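Local coordinates for protein LEOA (Escherichia coli, PDB 4AUR) that probably binds and hydrolyses GTP as a bacterial dynamin of enterotoxigenic strains, carrying a GTPase head on a long helical stalk, at residues T148-E153 with A196-N201; I173-K178 with N251-A256; L372-S377 with K508-D513. One frame throughout, in Å; residues are numbered along the deposited sequence.

Contact 1 (T148-E153 with A196-N201); sequences TNPLKE and AIKKAN
Lys198 and Asn201, one turn apart on helix 188-209, meet the loop around Thr148 and Pro150, a contact within the P-loop GTPase domain. The loop follows strand 140-146, and the helix follows the next strand, 172-177. Along Lys198, CB stays 5.3 Å from Pro150 CG, its nearest loop atom. Beyond CG the chain bends at its second torsion (chi2 -80°), which swings it round toward the proline. CD comes within 4.4 Å of Pro150 CD, and CE passes on toward Thr148. At the tip, NZ lies 4.2 Å from Pro150 CD and 3.0 Å from Thr148 O, and it is hydrogen-bonded to the preceding carbonyl, Ala147 O. Lys198 also packs on Met179. Asn201 approaches the proline with its amide oxygen, OD1, which lies 3.7 Å from Pro150 CG, the two side chains crossing at about a right angle. Leu151 continues the packing on Leu202 and Leu206 of the same helix. Within the loop, Asn149 ND2 donates in its own amide plane to the syn side of Glu153 OE2 at 3.0 Å, tilted about 21° from the carboxylate plane, with an N-H...O angle of 161°.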
loop_
_atom_site.group_PDB
_atom_site.type_symbol
_atom_site.label_atom_id
_atom_site.label_comp_id
_atom_site.label_asym_id
_atom_site.label_seq_id
_atom_site.Cartn_x
_atom_site.Cartn_y
_atom_site.Cartn_z
ATOM N N THR A 148 -39.227 22.382 -38.026
ATOM C CA THR A 148 -39.062 23.424 -39.045
ATOM C C THR A 148 -38.069 24.488 -38.595
ATOM O O THR A 148 -37.154 24.833 -39.328
ATOM C CB THR A 148 -40.403 24.105 -39.410
ATOM O OG1 THR A 148 -41.097 24.500 -38.216
ATOM C CG2 THR A 148 -41.284 23.155 -40.205
ATOM N N ASN A 149 -38.264 25.001 -37.384
ATOM C CA ASN A 149 -37.409 26.052 -36.835
ATOM C C ASN A 149 -37.102 25.757 -35.351
ATOM O O ASN A 149 -37.714 26.350 -34.453
ATOM C CB ASN A 149 -38.091 27.414 -37.019
ATOM C CG ASN A 149 -37.312 28.560 -36.398
ATOM O OD1 ASN A 149 -36.074 28.578 -36.394
ATOM N ND2 ASN A 149 -38.040 29.534 -35.871
ATOM N N PRO A 150 -36.177 24.810 -35.096
ATOM C CA PRO A 150 -35.897 24.314 -33.739
ATOM C C PRO A 150 -35.506 25.386 -32.723
ATOM O O PRO A 150 -34.522 26.095 -32.915
ATOM C CB PRO A 150 -34.741 23.329 -33.953
ATOM C CG PRO A 150 -34.196 23.643 -35.299
ATOM C CD PRO A 150 -35.382 24.078 -36.094
ATOM N N LEU A 151 -36.313 25.492 -31.669
ATOM C CA LEU A 151 -36.057 26.331 -30.506
ATOM C C LEU A 151 -36.606 27.700 -30.758
ATOM O O LEU A 151 -36.054 28.443 -31.536
ATOM C CB LEU A 151 -34.564 26.405 -30.129
ATOM C CG LEU A 151 -34.263 27.104 -28.794
ATOM C CD1 LEU A 151 -34.938 26.378 -27.654
ATOM C CD2 LEU A 151 -32.778 27.218 -28.529
ATOM N N LYS A 152 -37.690 28.032 -30.074
ATOM C CA LYS A 152 -38.336 29.320 -30.247
ATOM C C LYS A 152 -37.430 30.469 -29.858
ATOM O O LYS A 152 -36.573 30.336 -28.993
ATOM C CB LYS A 152 -39.652 29.375 -29.479
ATOM C CG LYS A 152 -40.718 28.499 -30.126
ATOM C CD LYS A 152 -42.059 28.585 -29.406
ATOM C CE LYS A 152 -43.177 27.897 -30.197
ATOM N NZ LYS A 152 -43.874 28.784 -31.169
ATOM N N GLU A 153 -37.635 31.607 -30.511
ATOM C CA GLU A 153 -36.706 32.729 -30.423
ATOM C C GLU A 153 -36.589 33.271 -29.007
ATOM O O GLU A 153 -35.548 33.788 -28.625
ATOM C CB GLU A 153 -37.133 33.849 -31.385
ATOM C CG GLU A 153 -36.786 33.610 -32.859
ATOM C CD GLU A 153 -37.678 32.591 -33.571
ATOM O OE1 GLU A 153 -38.757 32.222 -33.035
ATOM O OE2 GLU A 153 -37.289 32.163 -34.684
ATOM N N ALA A 196 -29.479 14.957 -39.103
ATOM C CA ALA A 196 -28.147 15.360 -38.671
ATOM C C ALA A 196 -27.944 16.843 -38.857
ATOM O O ALA A 196 -27.227 17.458 -38.082
ATOM C CB ALA A 196 -27.070 14.589 -39.416
ATOM N N ILE A 197 -28.554 17.416 -39.887
ATOM C CA ILE A 197 -28.443 18.855 -40.135
ATOM C C ILE A 197 -29.220 19.618 -39.071
ATOM O O ILE A 197 -28.711 20.601 -38.527
ATOM C CB ILE A 197 -28.907 19.238 -41.563
ATOM C CG1 ILE A 197 -27.945 18.635 -42.586
ATOM C CG2 ILE A 197 -28.934 20.747 -41.769
ATOM C CD1 ILE A 197 -28.247 18.983 -44.027
ATOM N N LYS A 198 -30.425 19.154 -38.755
ATOM C CA LYS A 198 -31.212 19.750 -37.679
ATOM C C LYS A 198 -30.556 19.570 -36.321
ATOM O O LYS A 198 -30.610 20.472 -35.507
ATOM C CB LYS A 198 -32.618 19.183 -37.656
ATOM C CG LYS A 198 -33.415 19.520 -38.918
ATOM C CD LYS A 198 -33.975 20.933 -38.859
ATOM C CE LYS A 198 -34.711 21.323 -40.126
ATOM N NZ LYS A 198 -35.211 22.722 -40.060
ATOM N N LYS A 199 -29.927 18.424 -36.073
ATOM C CA LYS A 199 -29.160 18.231 -34.826
ATOM C C LYS A 199 -28.020 19.229 -34.729
ATOM O O LYS A 199 -27.706 19.704 -33.656
ATOM C CB LYS A 199 -28.607 16.801 -34.700
ATOM C CG LYS A 199 -29.608 15.808 -34.100
ATOM C CD LYS A 199 -29.406 14.346 -34.516
ATOM C CE LYS A 199 -28.466 13.579 -33.590
ATOM N NZ LYS A 199 -28.412 12.139 -33.975
ATOM N N ALA A 200 -27.406 19.554 -35.854
ATOM C CA ALA A 200 -26.301 20.495 -35.879
ATOM C C ALA A 200 -26.756 21.921 -35.656
ATOM O O ALA A 200 -26.093 22.668 -34.981
ATOM C CB ALA A 200 -25.559 20.391 -37.198
ATOM N N ASN A 201 -27.871 22.293 -36.270
ATOM C CA ASN A 201 -28.440 23.627 -36.131
ATOM C C ASN A 201 -28.811 23.948 -34.699
ATOM O O ASN A 201 -28.345 24.945 -34.149
ATOM C CB ASN A 201 -29.684 23.765 -37.004
ATOM C CG ASN A 201 -30.178 25.189 -37.083
ATOM O OD1 ASN A 201 -31.312 25.472 -36.742
ATOM N ND2 ASN A 201 -29.319 26.095 -37.533
#

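Contact 2 (I173-K178 with N251-A256); sequences IFVINK and NDLKNA
This is a buried, wholly apolar contact in which helix 250-273 lies over one face of the central sheet, against strand 172-177. Over the two short segments the helix and strand run almost exactly antiparallel, at 176°, with axes 10.3 Å apart. Three aliphatic residues and Ala256 carry the contact. With chi1 at 179°, Leu253 extends CG away from its own amide nitrogen, which carries CD1 in toward the strand, although its CB points neither at the strand nor from it. There the methyl bridges two residues that face the helix: it lies 3.6 Å from Val175 CG2 and 3.9 Å from Ile173 CG2, with the valine and leucine side chains crossing at about a right angle. The other branch of Ile173 reaches along the helix by one turn, where its CD1 meets Ala256 CB at 4.1 Å.

In the P-loop GTPase fold such a strand is covered on both faces, and so it is here. Leu253 and Val175 both touch Val69 of helix 66-74, which follows the probable Walker A loop, and Leu253 and Ala256 extend over Val223 of the neighbouring edge strand. Phe174 and Ile176 turn the other way and pack on Leu202 of helix 188-209. The strand ends at Asn177, which with Lys178 just beyond it opens a sequence resembling the N-K-x-D guanine-recognition motif. Asn177 ND2 is hydrogen-bonded to Asp64 O and its OD1 accepts from Ser227 N, while Lys178 NZ bonds Ser63 O.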
loop_
_atom_site.group_PDB
_atom_site.type_symbol
_atom_site.label_atom_id
_atom_site.label_comp_id
_atom_site.label_asym_id
_atom_site.label_seq_id
_atom_site.Cartn_x
_atom_site.Cartn_y
_atom_site.Cartn_z
ATOM N N ILE A 173 -32.800 15.667 -22.632
ATOM C CA ILE A 173 -32.895 15.332 -24.050
ATOM C C ILE A 173 -33.691 16.397 -24.780
ATOM O O ILE A 173 -34.890 16.604 -24.491
ATOM C CB ILE A 173 -33.646 14.014 -24.310
ATOM C CG1 ILE A 173 -32.914 12.832 -23.697
ATOM C CG2 ILE A 173 -33.741 13.760 -25.796
ATOM C CD1 ILE A 173 -33.841 11.701 -23.327
ATOM N N PHE A 174 -33.035 17.066 -25.721
ATOM C CA PHE A 174 -33.755 17.925 -26.653
ATOM C C PHE A 174 -34.363 17.063 -27.741
ATOM O O PHE A 174 -33.672 16.231 -28.361
ATOM C CB PHE A 174 -32.853 18.977 -27.229
ATOM C CG PHE A 174 -32.432 19.960 -26.218
ATOM C CD1 PHE A 174 -33.196 21.061 -25.970
ATOM C CD2 PHE A 174 -31.290 19.751 -25.472
ATOM C CE1 PHE A 174 -32.829 21.959 -24.997
ATOM C CE2 PHE A 174 -30.910 20.643 -24.500
ATOM C CZ PHE A 174 -31.691 21.749 -24.261
ATOM N N VAL A 175 -35.657 17.262 -27.948
ATOM C CA VAL A 175 -36.443 16.355 -28.730
ATOM C C VAL A 175 -36.979 17.136 -29.890
ATOM O O VAL A 175 -37.923 17.918 -29.736
ATOM C CB VAL A 175 -37.581 15.786 -27.889
ATOM C CG1 VAL A 175 -38.542 14.983 -28.746
ATOM C CG2 VAL A 175 -36.988 14.919 -26.797
ATOM N N ILE A 176 -36.344 16.955 -31.052
ATOM C CA ILE A 176 -36.763 17.668 -32.240
ATOM C C ILE A 176 -37.908 16.876 -32.807
ATOM O O ILE A 176 -37.709 15.770 -33.308
ATOM C CB ILE A 176 -35.666 17.866 -33.269
ATOM C CG1 ILE A 176 -34.476 18.590 -32.649
ATOM C CG2 ILE A 176 -36.220 18.718 -34.381
ATOM C CD1 ILE A 176 -33.221 18.615 -33.511
ATOM N N ASN A 177 -39.100 17.467 -32.660
ATOM C CA ASN A 177 -40.385 16.849 -32.956
ATOM C C ASN A 177 -41.019 17.375 -34.246
ATOM O O ASN A 177 -40.768 18.497 -34.669
ATOM C CB ASN A 177 -41.357 17.110 -31.816
ATOM C CG ASN A 177 -42.606 16.280 -31.934
ATOM O OD1 ASN A 177 -42.563 15.192 -32.482
ATOM N ND2 ASN A 177 -43.723 16.789 -31.446
ATOM N N LYS A 178 -41.875 16.552 -34.836
ATOM C CA LYS A 178 -42.516 16.816 -36.124
ATOM C C LYS A 178 -41.469 16.799 -37.235
ATOM O O LYS A 178 -41.370 17.737 -38.010
ATOM C CB LYS A 178 -43.272 18.148 -36.136
ATOM C CG LYS A 178 -44.350 18.296 -35.075
ATOM C CD LYS A 178 -44.497 19.746 -34.667
ATOM C CE LYS A 178 -45.865 20.057 -34.100
ATOM N NZ LYS A 178 -45.988 21.506 -33.763
ATOM N N ASN A 251 -38.389 5.049 -30.777
ATOM C CA ASN A 251 -37.429 4.187 -30.114
ATOM C C ASN A 251 -36.092 4.901 -29.844
ATOM O O ASN A 251 -35.464 4.686 -28.802
ATOM C CB ASN A 251 -37.231 2.888 -30.917
ATOM C CG ASN A 251 -38.275 1.815 -30.578
ATOM O OD1 ASN A 251 -39.308 2.076 -29.934
ATOM N ND2 ASN A 251 -38.003 0.594 -31.015
ATOM N N ASP A 252 -35.671 5.771 -30.759
ATOM C CA ASP A 252 -34.481 6.587 -30.532
ATOM C C ASP A 252 -34.613 7.398 -29.231
ATOM O O ASP A 252 -33.636 7.566 -28.506
ATOM C CB ASP A 252 -34.204 7.511 -31.735
ATOM C CG ASP A 252 -33.903 6.736 -33.037
ATOM O OD1 ASP A 252 -33.338 5.632 -32.971
ATOM O OD2 ASP A 252 -34.227 7.235 -34.135
ATOM N N LEU A 253 -35.822 7.857 -28.918
ATOM C CA LEU A 253 -36.072 8.614 -27.693
ATOM C C LEU A 253 -36.175 7.761 -26.442
ATOM O O LEU A 253 -35.653 8.137 -25.395
ATOM C CB LEU A 253 -37.361 9.379 -27.810
ATOM C CG LEU A 253 -37.785 10.217 -26.611
ATOM C CD1 LEU A 253 -36.752 11.318 -26.378
ATOM C CD2 LEU A 253 -39.184 10.783 -26.848
ATOM N N LYS A 254 -36.888 6.644 -26.514
ATOM C CA LYS A 254 -36.947 5.733 -25.371
ATOM C C LYS A 254 -35.540 5.275 -25.006
ATOM O O LYS A 254 -35.218 5.187 -23.832
ATOM C CB LYS A 254 -37.821 4.514 -25.666
ATOM C CG LYS A 254 -39.312 4.812 -25.711
ATOM C CD LYS A 254 -40.073 3.697 -26.408
ATOM C CE LYS A 254 -41.575 3.749 -26.137
ATOM N NZ LYS A 254 -42.306 2.737 -26.965
ATOM N N ASN A 255 -34.713 4.995 -26.014
ATOM C CA ASN A 255 -33.361 4.463 -25.787
ATOM C C ASN A 255 -32.417 5.480 -25.130
ATOM O O ASN A 255 -31.648 5.155 -24.203
ATOM C CB ASN A 255 -32.743 3.952 -27.103
ATOM C CG ASN A 255 -33.387 2.656 -27.599
ATOM O OD1 ASN A 255 -33.305 2.329 -28.784
ATOM N ND2 ASN A 255 -34.021 1.908 -26.697
ATOM N N ALA A 256 -32.480 6.711 -25.624
ATOM C CA ALA A 256 -31.692 7.799 -25.057
ATOM C C ALA A 256 -32.097 8.010 -23.617
ATOM O O ALA A 256 -31.264 8.235 -22.748
ATOM C CB ALA A 256 -31.902 9.083 -25.847
#

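Contact 3 (L372-S377 with K508-D513); sequences LRIKQS and KEPFED
Over residues 372-377 and 508-513, helices 368-408 and 489-518 bring Ile374 CA to 8.1 Å from Phe511 CA, and the second helix is kinked there: Pro510 has no N-H to give, and Phe511 N makes only a weak bond, to Lys508 O. Both helices belong to the elongated helical bundle that forms the stalk of this dynamin-like protein. The contact is small and apolar, made by one isoleucine set against two adjacent residues of the kinked segment.

Ile374 points toward the other helix. Its CG1 branch, anti to the carbonyl carbon (chi1 -68°), runs fully extended through chi2, making CD1 the foremost atom, which touches both the proline and the phenylalanine. CD1 meets Pro510 CB at 3.6 Å, the two side chains crossing at about a right angle. Roughly perpendicular to that approach, it lies over a face of the Phe511 ring in a CH-pi contact, 3.8 Å from the centroid and 15° off the ring normal, displaced slightly toward the rim at CZ. CG1 follows behind it, 4.0 Å from both Phe511 CE1 and Phe511 CZ. The ring comes from a CB that does not itself face Ile374; its outer end supplies the approach.

A third helix, 275-343, closes in from the side: Arg373 and Ser377 touch Met335, and Lys508 and Phe511 touch Glu336. Within its own helix the phenyl ring presents an edge to the backbone, with Lys508 O in the ring plane 3.9 Å from Phe511 CD2.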
loop_
_atom_site.group_PDB
_atom_site.type_symbol
_atom_site.label_atom_id
_atom_site.label_comp_id
_atom_site.label_asym_id
_atom_site.label_seq_id
_atom_site.Cartn_x
_atom_site.Cartn_y
_atom_site.Cartn_z
ATOM N N LEU A 372 56.114 -15.727 20.770
ATOM C CA LEU A 372 55.796 -14.915 19.623
ATOM C C LEU A 372 55.174 -15.712 18.531
ATOM O O LEU A 372 54.405 -15.155 17.779
ATOM C CB LEU A 372 57.041 -14.289 19.022
ATOM C CG LEU A 372 57.758 -13.285 19.874
ATOM C CD1 LEU A 372 58.808 -12.642 18.997
ATOM C CD2 LEU A 372 56.784 -12.272 20.443
ATOM N N ARG A 373 55.535 -16.980 18.369
ATOM C CA ARG A 373 54.942 -17.702 17.255
ATOM C C ARG A 373 53.555 -18.240 17.582
ATOM O O ARG A 373 52.669 -18.170 16.767
ATOM C CB ARG A 373 55.879 -18.715 16.590
ATOM C CG ARG A 373 56.368 -19.854 17.418
ATOM C CD ARG A 373 57.439 -20.620 16.644
ATOM N NE ARG A 373 56.890 -21.205 15.428
ATOM C CZ ARG A 373 56.911 -22.494 15.104
ATOM N NH1 ARG A 373 57.477 -23.412 15.885
ATOM N NH2 ARG A 373 56.361 -22.868 13.953
ATOM N N ILE A 374 53.342 -18.707 18.791
ATOM C CA ILE A 374 51.995 -18.948 19.251
ATOM C C ILE A 374 51.147 -17.673 19.156
ATOM O O ILE A 374 50.002 -17.694 18.701
ATOM C CB ILE A 374 52.004 -19.437 20.698
ATOM C CG1 ILE A 374 52.633 -20.825 20.766
ATOM C CG2 ILE A 374 50.592 -19.408 21.301
ATOM C CD1 ILE A 374 52.679 -21.407 22.171
ATOM N N LYS A 375 51.695 -16.559 19.612
ATOM C CA LYS A 375 50.922 -15.327 19.673
ATOM C C LYS A 375 50.423 -14.883 18.311
ATOM O O LYS A 375 49.337 -14.370 18.169
ATOM C CB LYS A 375 51.754 -14.223 20.280
ATOM C CG LYS A 375 51.198 -12.876 19.950
ATOM C CD LYS A 375 51.407 -11.868 21.032
ATOM C CE LYS A 375 50.918 -10.527 20.522
ATOM N NZ LYS A 375 50.083 -9.916 21.581
ATOM N N GLN A 376 51.244 -15.074 17.311
ATOM C CA GLN A 376 50.972 -14.639 15.972
ATOM C C GLN A 376 49.872 -15.515 15.338
ATOM O O GLN A 376 49.120 -15.067 14.484
ATOM C CB GLN A 376 52.302 -14.737 15.233
ATOM C CG GLN A 376 52.332 -14.296 13.791
ATOM C CD GLN A 376 52.996 -15.360 12.930
ATOM O OE1 GLN A 376 52.385 -15.876 11.978
ATOM N NE2 GLN A 376 54.242 -15.741 13.295
ATOM N N SER A 377 49.786 -16.765 15.778
ATOM C CA SER A 377 48.731 -17.690 15.384
ATOM C C SER A 377 47.390 -17.388 16.055
ATOM O O SER A 377 46.338 -17.572 15.453
ATOM C CB SER A 377 49.136 -19.103 15.766
ATOM O OG SER A 377 49.879 -19.692 14.734
ATOM N N LYS A 508 54.961 -27.369 26.504
ATOM C CA LYS A 508 53.557 -27.668 26.630
ATOM C C LYS A 508 52.783 -26.538 27.258
ATOM O O LYS A 508 51.700 -26.234 26.820
ATOM C CB LYS A 508 53.359 -28.922 27.471
ATOM C CG LYS A 508 53.739 -30.190 26.740
ATOM C CD LYS A 508 53.513 -31.448 27.570
ATOM C CE LYS A 508 53.493 -32.663 26.639
ATOM N NZ LYS A 508 53.906 -33.947 27.279
ATOM N N GLU A 509 53.324 -25.919 28.291
ATOM C CA GLU A 509 52.536 -24.994 29.090
ATOM C C GLU A 509 51.704 -24.034 28.239
ATOM O O GLU A 509 50.485 -24.005 28.371
ATOM C CB GLU A 509 53.419 -24.239 30.087
ATOM C CG GLU A 509 52.787 -23.016 30.750
ATOM C CD GLU A 509 53.609 -22.482 31.933
ATOM O OE1 GLU A 509 54.876 -22.537 31.889
ATOM O OE2 GLU A 509 52.981 -21.999 32.913
ATOM N N PRO A 510 52.342 -23.252 27.360
ATOM C CA PRO A 510 51.579 -22.232 26.664
ATOM C C PRO A 510 50.422 -22.740 25.799
ATOM O O PRO A 510 49.436 -22.012 25.586
ATOM C CB PRO A 510 52.628 -21.525 25.811
ATOM C CG PRO A 510 53.850 -22.376 25.864
ATOM C CD PRO A 510 53.782 -23.070 27.171
ATOM N N PHE A 511 50.526 -23.965 25.309
ATOM C CA PHE A 511 49.447 -24.544 24.540
ATOM C C PHE A 511 48.324 -24.985 25.475
ATOM O O PHE A 511 47.172 -24.678 25.241
ATOM C CB PHE A 511 49.933 -25.735 23.718
ATOM C CG PHE A 511 51.004 -25.403 22.711
ATOM C CD1 PHE A 511 50.683 -24.941 21.463
ATOM C CD2 PHE A 511 52.332 -25.612 23.005
ATOM C CE1 PHE A 511 51.663 -24.655 20.532
ATOM C CE2 PHE A 511 53.316 -25.347 22.077
ATOM C CZ PHE A 511 52.981 -24.858 20.838
ATOM N N GLU A 512 48.654 -25.689 26.546
ATOM C CA GLU A 512 47.629 -26.208 27.447
ATOM C C GLU A 512 46.580 -25.145 27.732
ATOM O O GLU A 512 45.385 -25.398 27.661
ATOM C CB GLU A 512 48.242 -26.712 28.766
ATOM C CG GLU A 512 48.589 -28.199 28.769
ATOM C CD GLU A 512 49.761 -28.544 29.698
ATOM O OE1 GLU A 512 50.046 -27.751 30.627
ATOM O OE2 GLU A 512 50.406 -29.612 29.497
ATOM N N ASP A 513 47.042 -23.944 28.034
ATOM C CA ASP A 513 46.168 -22.876 28.458
ATOM C C ASP A 513 45.145 -22.592 27.363
ATOM O O ASP A 513 43.932 -22.690 27.572
ATOM C CB ASP A 513 46.993 -21.632 28.785
ATOM C CG ASP A 513 48.093 -21.905 29.830
ATOM O OD1 ASP A 513 48.175 -23.048 30.358
ATOM O OD2 ASP A 513 48.880 -20.972 30.122
#

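How the contacts relate
Contacts 1 and 2 are neighbours in the GTPase head, their centres 14 Å apart, and their segments alternate along the chain. Strand 172-177 joins them: in contact 2 it is covered by helix 250-273, while on its other face Ile176 CD1 packs at 3.8 Å against Lys198 O of contact 1. Segments 148-153 and 173-178 both border the probable nucleotide-binding loop, the first through Lys152 on Ala61 and Ser63, the second through the end of its strand. Contact 3 belongs to the stalk on the opposite side of the chain's centre. Its centre is 111 Å from that of contact 1 and 106 Å from that of contact 2, with nearest atoms about 94 and 90 Å apart.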